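Local coordinates for variant surface glycoprotein MITat 1.13 (Trypanosoma brucei, PDB 6Z8H) that probably forms part of the dense surface coat with which the parasite evades the host immune response through antigenic variation, at residues 70-75 against 82-87. Sequence-based numbering, arbitrary orientation.
Sequences VTAALA and RKILPL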
loop_
_atom_site.group_PDB
_atom_site.type_symbol
_atom_site.label_atom_id
_atom_site.label_comp_id
_atom_site.label_asym_id
_atom_site.label_seq_id
_atom_site.Cartn_x
_atom_site.Cartn_y
_atom_site.Cartn_z
ATOM N N VAL A 70 5.403 -32.326 5.099
ATOM C CA VAL A 70 6.666 -32.777 5.684
ATOM C C VAL A 70 6.403 -33.520 6.982
ATOM O O VAL A 70 6.962 -34.601 7.234
ATOM C CB VAL A 70 7.632 -31.597 5.879
ATOM C CG1 VAL A 70 8.861 -32.035 6.651
ATOM C CG2 VAL A 70 8.012 -31.004 4.551
ATOM N N THR A 71 5.564 -32.939 7.837
ATOM C CA THR A 71 5.278 -33.546 9.128
ATOM C C THR A 71 4.622 -34.905 8.955
ATOM O O THR A 71 5.023 -35.887 9.581
ATOM C CB THR A 71 4.381 -32.616 9.942
ATOM O OG1 THR A 71 4.970 -31.300 10.049
ATOM C CG2 THR A 71 4.116 -33.168 11.323
ATOM N N ALA A 72 3.629 -34.994 8.081
ATOM C CA ALA A 72 2.966 -36.270 7.844
ATOM C C ALA A 72 3.910 -37.290 7.221
ATOM O O ALA A 72 3.842 -38.477 7.544
ATOM C CB ALA A 72 1.744 -36.030 6.946
ATOM N N ALA A 73 4.744 -36.862 6.269
ATOM C CA ALA A 73 5.675 -37.779 5.644
ATOM C C ALA A 73 6.596 -38.395 6.670
ATOM O O ALA A 73 6.973 -39.553 6.528
ATOM C CB ALA A 73 6.495 -37.046 4.593
ATOM N N LEU A 74 6.942 -37.681 7.728
ATOM C CA LEU A 74 7.833 -38.243 8.744
ATOM C C LEU A 74 7.086 -39.176 9.680
ATOM O O LEU A 74 7.621 -40.223 10.070
ATOM C CB LEU A 74 8.416 -37.103 9.575
ATOM C CG LEU A 74 9.847 -37.218 10.044
ATOM C CD1 LEU A 74 10.736 -36.975 8.808
ATOM C CD2 LEU A 74 10.120 -36.223 11.144
ATOM N N ALA A 75 5.850 -38.821 10.024
ATOM C CA ALA A 75 5.104 -39.540 11.049
ATOM C C ALA A 75 4.297 -40.728 10.541
ATOM O O ALA A 75 4.044 -41.644 11.320
ATOM C CB ALA A 75 4.132 -38.582 11.736
ATOM N N ARG A 82 4.246 -43.551 1.411
ATOM C CA ARG A 82 4.485 -43.685 -0.014
ATOM C C ARG A 82 3.517 -42.830 -0.828
ATOM O O ARG A 82 3.874 -42.427 -1.935
ATOM C CB ARG A 82 4.382 -45.156 -0.416
ATOM C CG ARG A 82 5.534 -46.002 0.110
ATOM C CD ARG A 82 5.302 -47.441 -0.238
ATOM N NE ARG A 82 6.306 -48.337 0.313
ATOM C CZ ARG A 82 7.496 -48.552 -0.235
ATOM N NH1 ARG A 82 7.857 -47.908 -1.337
ATOM N NH2 ARG A 82 8.334 -49.402 0.323
ATOM N N LYS A 83 2.297 -42.590 -0.330
ATOM C CA LYS A 83 1.347 -41.678 -0.982
ATOM C C LYS A 83 1.739 -40.212 -0.798
ATOM O O LYS A 83 1.382 -39.380 -1.619
ATOM C CB LYS A 83 -0.061 -41.923 -0.420
ATOM C CG LYS A 83 -0.581 -43.378 -0.646
ATOM C CD LYS A 83 -1.901 -43.657 0.062
ATOM C CE LYS A 83 -2.506 -44.975 -0.382
ATOM N NZ LYS A 83 -3.848 -45.192 0.244
ATOM N N ILE A 84 2.523 -39.878 0.219
ATOM C CA ILE A 84 2.903 -38.490 0.481
ATOM C C ILE A 84 4.197 -38.102 -0.230
ATOM O O ILE A 84 4.334 -36.964 -0.698
ATOM C CB ILE A 84 3.023 -38.285 1.998
ATOM C CG1 ILE A 84 1.709 -38.625 2.692
ATOM C CG2 ILE A 84 3.500 -36.887 2.310
ATOM C CD1 ILE A 84 1.788 -38.615 4.164
ATOM N N LEU A 85 5.163 -39.026 -0.321
ATOM C CA LEU A 85 6.442 -38.672 -0.929
ATOM C C LEU A 85 6.339 -38.025 -2.306
ATOM O O LEU A 85 7.089 -37.068 -2.559
ATOM C CB LEU A 85 7.383 -39.878 -0.927
ATOM C CG LEU A 85 7.741 -40.438 0.437
ATOM C CD1 LEU A 85 8.829 -41.520 0.286
ATOM C CD2 LEU A 85 8.198 -39.392 1.412
ATOM N N PRO A 86 5.483 -38.474 -3.229
ATOM C CA PRO A 86 5.428 -37.820 -4.548
ATOM C C PRO A 86 4.907 -36.394 -4.511
ATOM O O PRO A 86 5.022 -35.697 -5.522
ATOM C CB PRO A 86 4.480 -38.720 -5.362
ATOM C CG PRO A 86 4.595 -40.073 -4.679
ATOM C CD PRO A 86 4.727 -39.741 -3.215
ATOM N N LEU A 87 4.327 -35.975 -3.398
ATOM C CA LEU A 87 3.836 -34.617 -3.267
ATOM C C LEU A 87 4.908 -33.654 -2.808
ATOM O O LEU A 87 4.743 -32.436 -2.988
ATOM C CB LEU A 87 2.667 -34.629 -2.290
ATOM C CG LEU A 87 1.535 -35.621 -2.582
ATOM C CD1 LEU A 87 0.493 -35.613 -1.421
ATOM C CD2 LEU A 87 0.860 -35.407 -3.930
#
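Ala72 opens the contact with its methyl group, whose CB lies 3.8 Å from CD1 of Ile84 on the facing helix. Ile84 CD1 also comes within 4.0 Å of the backbone at Ala72 C. The Ala72 methyl touches Thr347 and Ile362 as well. Ala73 comes next and takes the other branch of the isoleucine: its CB sits 3.8 Å from Ile84 CG2. The CA atoms of Ala73 and Ile84, 5.9 Å apart, are the nearest CA pair between 70-75 and 82-87. Ile84 thus presses a fork onto two consecutive alanines. Its CG2 lies anti to the backbone N, while CG1 lies beside that N (chi1 -58°) and anti to the carbonyl carbon; the extended chain beyond CG1 (chi2 173°) carries CD1 across to Ala72 while CG2 stays over Ala73. Leu85 adds a looser touch from its own branch, CD2 to Ala73 CB at 4.3 Å, and Leu379 of the second subunit packs on Ala73 and Leu85, so the dimer partner adjoins this contact. The carbonyl oxygen of Ala73 accepts a hydrogen bond from NE2 of Gln81, in the first turns of the next helix, which ties the end of one helix to the start of the other. The axes of the two segments come within 9.1 Å at their closest, and their N-to-C directions differ by 145°, roughly antiparallel. The arrangement illustrates how a helical hairpin is closed next to its tight turn: here helices 34-75 and 78-129 form the long antiparallel coiled-coil hairpin characteristic of the N-terminal domain of variant surface glycoproteins.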